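Local coordinates for protein NADP-dependent alcohol dehydrogenase (Entamoeba histolytica, PDB 2OUI) that probably catalyses the reversible, NADP-dependent oxidation of alcohols to aldehydes or ketones, working as a tetramer with a zinc ion in each subunit, at residues A27-L32 with F124-A129; V62-K67 with G78-V83; A85-W90 with G109-N114. The protein carries 1 engineered substitution. All coordinates share one frame; numbering follows the deposited sequence.

Interaction 1. Residues A27-L32 with F124-A129; sequences ALVRPL and FHVNEA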
loop_
_atom_site.group_PDB
_atom_site.type_symbol
_atom_site.label_atom_id
_atom_site.label_comp_id
_atom_site.label_asym_id
_atom_site.label_seq_id
_atom_site.Cartn_x
_atom_site.Cartn_y
_atom_site.Cartn_z
ATOM N N ALA A 27 -29.422 -17.034 -8.332
ATOM C CA ALA A 27 -30.435 -17.478 -7.352
ATOM C C ALA A 27 -31.597 -16.515 -7.355
ATOM O O ALA A 27 -31.427 -15.329 -7.628
ATOM C CB ALA A 27 -29.834 -17.571 -5.950
ATOM N N LEU A 28 -32.785 -17.027 -7.067
ATOM C CA LEU A 28 -33.933 -16.184 -6.832
ATOM C C LEU A 28 -34.173 -16.156 -5.332
ATOM O O LEU A 28 -34.096 -17.197 -4.677
ATOM C CB LEU A 28 -35.168 -16.724 -7.552
ATOM C CG LEU A 28 -35.078 -16.829 -9.085
ATOM C CD1 LEU A 28 -36.430 -17.217 -9.634
ATOM C CD2 LEU A 28 -34.613 -15.488 -9.722
ATOM N N VAL A 29 -34.484 -14.969 -4.803
ATOM C CA VAL A 29 -34.534 -14.746 -3.360
ATOM C C VAL A 29 -35.828 -14.009 -2.991
ATOM O O VAL A 29 -36.237 -13.077 -3.697
ATOM C CB VAL A 29 -33.274 -13.901 -2.904
ATOM C CG1 VAL A 29 -33.289 -13.617 -1.391
ATOM C CG2 VAL A 29 -31.986 -14.599 -3.283
ATOM N N ARG A 30 -36.484 -14.429 -1.903
ATOM C CA ARG A 30 -37.627 -13.675 -1.360
ATOM C C ARG A 30 -37.170 -12.895 -0.128
ATOM O O ARG A 30 -36.342 -13.397 0.651
ATOM C CB ARG A 30 -38.796 -14.625 -1.031
ATOM C CG ARG A 30 -38.557 -15.565 0.134
ATOM C CD ARG A 30 -39.801 -16.501 0.306
ATOM N NE ARG A 30 -39.684 -17.425 1.433
ATOM C CZ ARG A 30 -40.583 -18.359 1.735
ATOM N NH1 ARG A 30 -41.663 -18.510 0.980
ATOM N NH2 ARG A 30 -40.406 -19.147 2.798
ATOM N N PRO A 31 -37.645 -11.633 0.036
ATOM C CA PRO A 31 -37.154 -10.834 1.180
ATOM C C PRO A 31 -37.735 -11.238 2.535
ATOM O O PRO A 31 -38.945 -11.516 2.626
ATOM C CB PRO A 31 -37.646 -9.418 0.847
ATOM C CG PRO A 31 -38.926 -9.633 0.064
ATOM C CD PRO A 31 -38.597 -10.867 -0.802
ATOM N N LEU A 32 -36.880 -11.237 3.564
ATOM C CA LEU A 32 -37.266 -11.459 4.966
ATOM C C LEU A 32 -37.139 -10.181 5.784
ATOM O O LEU A 32 -37.867 -9.985 6.726
ATOM C CB LEU A 32 -36.377 -12.513 5.613
ATOM C CG LEU A 32 -36.424 -13.947 5.079
ATOM C CD1 LEU A 32 -35.400 -14.757 5.842
ATOM C CD2 LEU A 32 -37.824 -14.524 5.238
ATOM N N PHE A 124 -36.582 -11.487 -5.929
ATOM C CA PHE A 124 -35.598 -10.765 -6.732
ATOM C C PHE A 124 -34.454 -11.676 -7.163
ATOM O O PHE A 124 -34.351 -12.821 -6.699
ATOM C CB PHE A 124 -35.104 -9.498 -6.014
ATOM C CG PHE A 124 -34.504 -9.756 -4.666
ATOM C CD1 PHE A 124 -33.156 -10.100 -4.540
ATOM C CD2 PHE A 124 -35.281 -9.643 -3.514
ATOM C CE1 PHE A 124 -32.595 -10.342 -3.282
ATOM C CE2 PHE A 124 -34.730 -9.877 -2.257
ATOM C CZ PHE A 124 -33.387 -10.214 -2.142
ATOM N N HIS A 125 -33.607 -11.158 -8.056
ATOM C CA HIS A 125 -32.632 -11.957 -8.744
ATOM C C HIS A 125 -31.234 -11.551 -8.274
ATOM O O HIS A 125 -30.904 -10.352 -8.210
ATOM C CB HIS A 125 -32.774 -11.743 -10.253
ATOM C CG HIS A 125 -31.733 -12.444 -11.078
ATOM N ND1 HIS A 125 -30.455 -11.945 -11.247
ATOM C CD2 HIS A 125 -31.796 -13.576 -11.814
ATOM C CE1 HIS A 125 -29.767 -12.760 -12.027
ATOM N NE2 HIS A 125 -30.561 -13.758 -12.388
ATOM N N VAL A 126 -30.400 -12.550 -8.002
ATOM C CA VAL A 126 -29.009 -12.311 -7.636
ATOM C C VAL A 126 -28.082 -12.997 -8.648
ATOM O O VAL A 126 -28.152 -14.220 -8.838
ATOM C CB VAL A 126 -28.688 -12.845 -6.216
ATOM C CG1 VAL A 126 -27.218 -12.547 -5.837
ATOM C CG2 VAL A 126 -29.662 -12.263 -5.199
ATOM N N ASN A 127 -27.213 -12.221 -9.306
ATOM C CA ASN A 127 -26.217 -12.802 -10.235
ATOM C C ASN A 127 -25.051 -13.420 -9.466
ATOM O O ASN A 127 -24.714 -12.936 -8.396
ATOM C CB ASN A 127 -25.650 -11.710 -11.153
ATOM C CG ASN A 127 -25.048 -10.570 -10.368
ATOM O OD1 ASN A 127 -25.751 -9.850 -9.644
ATOM N ND2 ASN A 127 -23.735 -10.407 -10.486
ATOM N N GLU A 128 -24.420 -14.460 -10.023
ATOM C CA GLU A 128 -23.261 -15.092 -9.357
ATOM C C GLU A 128 -23.522 -15.366 -7.867
ATOM O O GLU A 128 -22.790 -14.920 -6.982
ATOM C CB GLU A 128 -21.978 -14.265 -9.606
ATOM C CG GLU A 128 -21.571 -14.377 -11.088
ATOM C CD GLU A 128 -20.375 -13.525 -11.443
ATOM O OE1 GLU A 128 -19.480 -13.364 -10.583
ATOM O OE2 GLU A 128 -20.335 -13.041 -12.600
ATOM N N ALA A 129 -24.590 -16.120 -7.600
ATOM C CA ALA A 129 -25.092 -16.261 -6.234
ATOM C C ALA A 129 -24.099 -16.883 -5.226
ATOM O O ALA A 129 -24.075 -16.478 -4.064
ATOM C CB ALA A 129 -26.409 -17.049 -6.238
#

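Interaction 2. Residues V62-K67 with G78-V83; sequences VGQIVK and GDKVIV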
loop_
_atom_site.group_PDB
_atom_site.type_symbol
_atom_site.label_atom_id
_atom_site.label_comp_id
_atom_site.label_asym_id
_atom_site.label_seq_id
_atom_site.Cartn_x
_atom_site.Cartn_y
_atom_site.Cartn_z
ATOM N N VAL A 62 -32.156 -8.958 3.724
ATOM C CA VAL A 62 -31.833 -10.318 4.190
ATOM C C VAL A 62 -32.960 -11.135 3.562
ATOM O O VAL A 62 -34.109 -10.695 3.560
ATOM C CB VAL A 62 -31.888 -10.415 5.722
ATOM C CG1 VAL A 62 -31.944 -11.875 6.205
ATOM C CG2 VAL A 62 -30.682 -9.675 6.327
ATOM N N GLY A 63 -32.633 -12.275 2.972
ATOM C CA GLY A 63 -33.646 -12.975 2.202
ATOM C C GLY A 63 -33.524 -14.467 2.326
ATOM O O GLY A 63 -32.675 -14.976 3.054
ATOM N N GLN A 64 -34.413 -15.158 1.635
ATOM C CA GLN A 64 -34.434 -16.613 1.653
ATOM C C GLN A 64 -34.405 -17.118 0.212
ATOM O O GLN A 64 -35.185 -16.658 -0.640
ATOM C CB GLN A 64 -35.705 -17.084 2.391
ATOM C CG GLN A 64 -35.747 -18.587 2.594
ATOM C CD GLN A 64 -36.889 -19.017 3.498
ATOM O OE1 GLN A 64 -37.986 -18.441 3.447
ATOM N NE2 GLN A 64 -36.654 -20.063 4.300
ATOM N N ILE A 65 -33.508 -18.057 -0.086
ATOM C CA ILE A 65 -33.435 -18.655 -1.434
ATOM C C ILE A 65 -34.699 -19.424 -1.811
ATOM O O ILE A 65 -35.122 -20.301 -1.064
ATOM C CB ILE A 65 -32.241 -19.635 -1.550
ATOM C CG1 ILE A 65 -30.959 -18.991 -1.003
ATOM C CG2 ILE A 65 -32.067 -20.135 -3.004
ATOM C CD1 ILE A 65 -30.467 -17.826 -1.798
ATOM N N VAL A 66 -35.280 -19.094 -2.972
ATOM C CA VAL A 66 -36.455 -19.819 -3.495
ATOM C C VAL A 66 -36.119 -20.633 -4.745
ATOM O O VAL A 66 -36.858 -21.536 -5.108
ATOM C CB VAL A 66 -37.695 -18.892 -3.753
ATOM C CG1 VAL A 66 -38.145 -18.265 -2.456
ATOM C CG2 VAL A 66 -37.380 -17.798 -4.790
ATOM N N LYS A 67 -34.999 -20.318 -5.404
ATOM C CA LYS A 67 -34.566 -21.088 -6.579
ATOM C C LYS A 67 -33.093 -20.902 -6.782
ATOM O O LYS A 67 -32.597 -19.804 -6.589
ATOM C CB LYS A 67 -35.275 -20.595 -7.829
ATOM C CG LYS A 67 -35.096 -21.506 -9.072
ATOM C CD LYS A 67 -35.883 -20.973 -10.255
ATOM C CE LYS A 67 -35.786 -21.906 -11.473
ATOM N NZ LYS A 67 -36.069 -23.338 -11.119
ATOM N N GLY A 78 -34.347 -22.496 0.451
ATOM C CA GLY A 78 -34.593 -22.460 1.895
ATOM C C GLY A 78 -33.537 -21.725 2.722
ATOM O O GLY A 78 -33.844 -21.226 3.814
ATOM N N ASP A 79 -32.305 -21.640 2.216
ATOM C CA ASP A 79 -31.221 -20.951 2.923
ATOM C C ASP A 79 -31.512 -19.464 3.143
ATOM O O ASP A 79 -32.040 -18.799 2.262
ATOM C CB ASP A 79 -29.899 -21.028 2.151
ATOM C CG ASP A 79 -29.214 -22.383 2.269
ATOM O OD1 ASP A 79 -29.611 -23.212 3.122
ATOM O OD2 ASP A 79 -28.261 -22.617 1.493
ATOM N N LYS A 80 -31.141 -18.962 4.314
ATOM C CA LYS A 80 -31.354 -17.566 4.653
ATOM C C LYS A 80 -30.027 -16.835 4.454
ATOM O O LYS A 80 -28.973 -17.315 4.871
ATOM C CB LYS A 80 -31.896 -17.435 6.075
ATOM C CG LYS A 80 -33.270 -18.105 6.216
ATOM C CD LYS A 80 -33.878 -17.935 7.594
ATOM C CE LYS A 80 -35.138 -18.798 7.679
ATOM N NZ LYS A 80 -35.678 -18.902 9.057
ATOM N N VAL A 81 -30.079 -15.680 3.788
ATOM C CA VAL A 81 -28.854 -15.034 3.304
ATOM C C VAL A 81 -28.874 -13.535 3.560
ATOM O O VAL A 81 -29.952 -12.916 3.622
ATOM C CB VAL A 81 -28.641 -15.235 1.771
ATOM C CG1 VAL A 81 -28.284 -16.689 1.444
ATOM C CG2 VAL A 81 -29.910 -14.827 0.968
ATOM N N ILE A 82 -27.680 -12.978 3.673
ATOM C CA ILE A 82 -27.464 -11.550 3.719
ATOM C C ILE A 82 -27.157 -11.145 2.273
ATOM O O ILE A 82 -26.214 -11.660 1.646
ATOM C CB ILE A 82 -26.249 -11.204 4.623
ATOM C CG1 ILE A 82 -26.510 -11.627 6.072
ATOM C CG2 ILE A 82 -25.995 -9.730 4.632
ATOM C CD1 ILE A 82 -25.222 -11.688 6.929
ATOM N N VAL A 83 -27.943 -10.225 1.743
ATOM C CA VAL A 83 -27.744 -9.798 0.364
ATOM C C VAL A 83 -26.966 -8.471 0.347
ATOM O O VAL A 83 -27.458 -7.465 0.882
ATOM C CB VAL A 83 -29.092 -9.598 -0.363
ATOM C CG1 VAL A 83 -28.856 -9.332 -1.863
ATOM C CG2 VAL A 83 -30.015 -10.838 -0.172
#

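Interaction 3. Residues A85-W90 with G109-N114; sequences AITPDW and GWKFSN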
loop_
_atom_site.group_PDB
_atom_site.type_symbol
_atom_site.label_atom_id
_atom_site.label_comp_id
_atom_site.label_asym_id
_atom_site.label_seq_id
_atom_site.Cartn_x
_atom_site.Cartn_y
_atom_site.Cartn_z
ATOM N N ALA A 85 -25.625 -4.919 -1.093
ATOM C CA ALA A 85 -26.180 -3.980 -2.079
ATOM C C ALA A 85 -25.429 -4.117 -3.406
ATOM O O ALA A 85 -26.008 -3.924 -4.475
ATOM C CB ALA A 85 -26.086 -2.520 -1.583
ATOM N N ILE A 86 -24.126 -4.429 -3.304
ATOM C CA ILE A 86 -23.228 -4.546 -4.465
ATOM C C ILE A 86 -22.990 -6.019 -4.722
ATOM O O ILE A 86 -22.569 -6.770 -3.824
ATOM C CB ILE A 86 -21.883 -3.762 -4.277
ATOM C CG1 ILE A 86 -22.059 -2.256 -4.628
ATOM C CG2 ILE A 86 -20.777 -4.307 -5.191
ATOM C CD1 ILE A 86 -23.214 -1.530 -3.921
ATOM N N THR A 87 -23.330 -6.436 -5.936
ATOM C CA THR A 87 -23.260 -7.849 -6.337
ATOM C C THR A 87 -22.437 -7.897 -7.636
ATOM O O THR A 87 -22.992 -7.915 -8.742
ATOM C CB THR A 87 -24.681 -8.455 -6.601
ATOM O OG1 THR A 87 -25.371 -7.616 -7.529
ATOM C CG2 THR A 87 -25.506 -8.573 -5.321
ATOM N N PRO A 88 -21.101 -7.904 -7.517
ATOM C CA PRO A 88 -20.242 -7.791 -8.702
ATOM C C PRO A 88 -20.316 -8.957 -9.708
ATOM O O PRO A 88 -20.771 -10.073 -9.385
ATOM C CB PRO A 88 -18.812 -7.743 -8.099
ATOM C CG PRO A 88 -19.015 -7.274 -6.683
ATOM C CD PRO A 88 -20.317 -7.978 -6.276
ATOM N N ASP A 89 -19.873 -8.675 -10.923
ATOM C CA ASP A 89 -19.580 -9.712 -11.924
ATOM C C ASP A 89 -18.089 -9.953 -11.721
ATOM O O ASP A 89 -17.252 -9.145 -12.167
ATOM C CB ASP A 89 -19.819 -9.166 -13.330
ATOM C CG ASP A 89 -21.183 -8.441 -13.472
ATOM O OD1 ASP A 89 -22.238 -9.116 -13.502
ATOM O OD2 ASP A 89 -21.186 -7.186 -13.565
ATOM N N TRP A 90 -17.761 -11.022 -11.010
ATOM C CA TRP A 90 -16.393 -11.199 -10.478
ATOM C C TRP A 90 -15.274 -11.427 -11.523
ATOM O O TRP A 90 -14.089 -11.287 -11.204
ATOM C CB TRP A 90 -16.402 -12.275 -9.367
ATOM C CG TRP A 90 -17.068 -11.759 -8.126
ATOM C CD1 TRP A 90 -18.388 -11.891 -7.774
ATOM C CD2 TRP A 90 -16.461 -10.957 -7.119
ATOM N NE1 TRP A 90 -18.628 -11.235 -6.580
ATOM C CE2 TRP A 90 -17.455 -10.658 -6.156
ATOM C CE3 TRP A 90 -15.147 -10.477 -6.918
ATOM C CZ2 TRP A 90 -17.184 -9.890 -5.015
ATOM C CZ3 TRP A 90 -14.883 -9.712 -5.782
ATOM C CH2 TRP A 90 -15.891 -9.412 -4.858
ATOM N N GLY A 109 -21.066 -2.670 -10.394
ATOM C CA GLY A 109 -21.322 -3.679 -9.366
ATOM C C GLY A 109 -22.522 -3.336 -8.486
ATOM O O GLY A 109 -23.058 -4.202 -7.784
ATOM N N TRP A 110 -22.930 -2.065 -8.498
ATOM C CA TRP A 110 -24.158 -1.661 -7.826
ATOM C C TRP A 110 -25.303 -1.803 -8.840
ATOM O O TRP A 110 -25.538 -0.914 -9.677
ATOM C CB TRP A 110 -24.045 -0.229 -7.281
ATOM C CG TRP A 110 -25.355 0.325 -6.745
ATOM C CD1 TRP A 110 -26.403 -0.386 -6.193
ATOM C CD2 TRP A 110 -25.728 1.705 -6.677
ATOM N NE1 TRP A 110 -27.414 0.482 -5.815
ATOM C CE2 TRP A 110 -27.034 1.764 -6.123
ATOM C CE3 TRP A 110 -25.105 2.898 -7.078
ATOM C CZ2 TRP A 110 -27.709 2.973 -5.926
ATOM C CZ3 TRP A 110 -25.775 4.090 -6.901
ATOM C CH2 TRP A 110 -27.071 4.123 -6.319
ATOM N N LYS A 111 -25.991 -2.942 -8.773
ATOM C CA LYS A 111 -27.014 -3.262 -9.764
ATOM C C LYS A 111 -28.406 -2.885 -9.253
ATOM O O LYS A 111 -29.137 -2.092 -9.910
ATOM C CB LYS A 111 -26.933 -4.757 -10.149
ATOM C CG LYS A 111 -25.538 -5.120 -10.684
ATOM C CD LYS A 111 -25.485 -6.521 -11.307
ATOM C CE LYS A 111 -23.997 -6.848 -11.698
ATOM N NZ LYS A 111 -23.493 -5.981 -12.803
ATOM N N PHE A 112 -28.768 -3.475 -8.110
ATOM C CA PHE A 112 -30.075 -3.268 -7.469
ATOM C C PHE A 112 -30.395 -1.771 -7.315
ATOM O O PHE A 112 -29.680 -1.064 -6.614
ATOM C CB PHE A 112 -30.081 -3.842 -6.056
ATOM C CG PHE A 112 -29.997 -5.356 -5.971
ATOM C CD1 PHE A 112 -30.830 -6.175 -6.727
ATOM C CD2 PHE A 112 -29.158 -5.942 -5.030
ATOM C CE1 PHE A 112 -30.779 -7.594 -6.599
ATOM C CE2 PHE A 112 -29.104 -7.343 -4.890
ATOM C CZ PHE A 112 -29.907 -8.161 -5.683
ATOM N N SER A 113 -31.500 -1.323 -7.913
ATOM C CA SER A 113 -31.981 0.078 -7.852
ATOM C C SER A 113 -30.993 1.093 -8.427
ATOM O O SER A 113 -31.174 2.295 -8.251
ATOM C CB SER A 113 -32.505 0.510 -6.451
ATOM O OG SER A 113 -31.482 1.019 -5.600
ATOM N N ASN A 114 -29.959 0.606 -9.113
ATOM C CA ASN A 114 -29.166 1.458 -10.021
ATOM C C ASN A 114 -29.670 1.281 -11.465
ATOM O O ASN A 114 -30.290 2.196 -12.034
ATOM C CB ASN A 114 -27.659 1.160 -9.861
ATOM C CG ASN A 114 -26.778 1.981 -10.792
ATOM O OD1 ASN A 114 -27.251 2.886 -11.511
ATOM N ND2 ASN A 114 -25.469 1.685 -10.764
HETATM O O HOH W 1 -26.433 -5.073 -6.849
#

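Interaction 1. Residues A27-L32 with F124-A129
Val29 and Phe124 form the packed part of an antiparallel strand pair in the GroES-like domain, where strand 27-34 runs against strand 124-126. The N-to-C directions of the two short segments lie 136° apart, so the pairing is clearly twisted. Val29 with Phe124 and Ala27 with Val126 are the hydrogen-bonded pairs, and each is closed by two backbone bonds; Phe124 N to Val29 O measures 2.8 Å, Val126 N to Ala27 O 3.0 Å. The tight side is the face bearing these four residues. CG of Phe124 stands between its backbone N and carbonyl carbon (chi1 57°), which carries the ring over to Val29: Val29 CB lies 4.0 Å from the centroid of the Phe124 ring, a CH-pi contact over the face, and Val29 CG1 comes within 3.5 Å of Phe124 CZ. The other branch, Val29 CG2, touches Val126 CG2 at 3.8 Å. Ile65 and Val83 pack here too, against Val29 and Phe124 respectively. The face of Leu28 and His125 is looser. That pair is non-hydrogen-bonded, Leu28 CD2 stays 4.0 Å from His125 CD2, and the partly exposed imidazole finds its polar partners in Asp26 and Lys116. Past Glu128, at the N-cap of helix 129-132, the contact tightens again: Ala129 CB presses on Ala27 CB at 3.5 Å, closer than usual for two carbons.

Interaction 2. Residues V62-K67 with G78-V83
The flat carboxamide of Gln64 meets Gly78 through its NE2 end: Gly78 O lies 3.1 Å from Gln64 NE2 and only 4° out of the amide plane. With CG anti to the backbone N (chi1 -174°) and the chain extended beyond it, the amide reaches across to the 78-83 segment. NE2 is also bonded to Glu356 O, and OE1 to Arg30 NH2, so bonds at both ends fix the rotation of this buried group. On the same face, Lys80 CE passes 3.9 Å from Gln64 NE2, while the ammonium of Lys80 forms a salt bridge with Asp357. On the face of Val81, Ile65 CD1 meets Val81 CG1 at 4.1 Å, the two side chains crossing at about a right angle, and Val81 CG2 lies against the backbone of Gly63. Gly63 and Val81 form a hydrogen-bonded pair, with Val81 N 2.8 Å from Gly63 O. Gly78, whose phi of 101° suits a residue without CB, gives its N-H to Ile65 O at 2.8 Å. The arrangement is that of a beta hairpin of the GroES-like domain; strand 61-68 also carries a classic beta bulge toward strand 27-34, where Val66 and Lys67 both face Leu28.

Interaction 3. Residues A85-W90 with G109-N114
Ile86 and Trp110 belong to two loops that come together beside the zinc site, which is made up of Cys37, His59 and Asp150. Ile86 CD1 rests 3.7 Å from Trp110 CB, and the Trp110 side chain lies about 6 Å from the zinc ion at the nearest approach. The Trp110 ring meets His59 edge-to-face, making it a second-shell neighbour of the metal, and Asn114 CB sits over the centre of one of its faces while Asn114 ND2 bonds to Trp110 O. The side chain of Ile86 is about 4 Å from a bound cacodylate ion, probably from the crystallisation liquor, although its presence is consistent with a pocket here. Neither segment is helix or strand: within the GroES-like domain, residues 85-90 follow strand 80-83 and residues 109-114 precede strand 124-126, and the loops are joined by one backbone bond, a few side chains and one water. The backbone bond runs from Thr87 N to Gly109 O at 2.9 Å, bent to 144° at the hydrogen but in the carbonyl plane. Beside it, the water donates to Ala85 O at 2.7 Å, accepts from Lys111 N at 2.9 Å and is hydrogen-bonded to Thr87 OG1 at 2.8 Å. OG1 reaches it from between the backbone N and the carbonyl carbon (chi1 53°), and is bonded as well to Asn127 OD1. Thr87 CG2 instead touches Phe112 CE2. Farther out, the Lys111 chain runs past Thr87 O and bends at its last torsion (chi4 -67°) toward Asp89. In that salt bridge Lys111 NZ lies 2.7 Å from Asp89 OD2, on the syn side but tilted out of the carboxylate plane; OD2 has a second partner in Ser103 OG, and NZ in Gly108 O.

All three contacts belong to the GroES-like domain. Along the chain, residues 27-32 and 124-129 of interaction 1 enclose the other two, which follow one another in series. Interactions 1 and 2 have centres about 7 Å apart and share one sheet, since strands 27-34 and 61-68 are neighbours in it; Leu28 O and Val66 N lie 2.8 Å apart across that seam. Interaction 3 lies outside the strands, its centre about 12 Å from interaction 1 and about 17 Å from interaction 2. It is tied to interaction 1 by Glu128 OE1 to Trp90 N at 2.9 Å. The loops that bring Trp110 near the zinc pack against strand 80-83 through Phe112 on Val83.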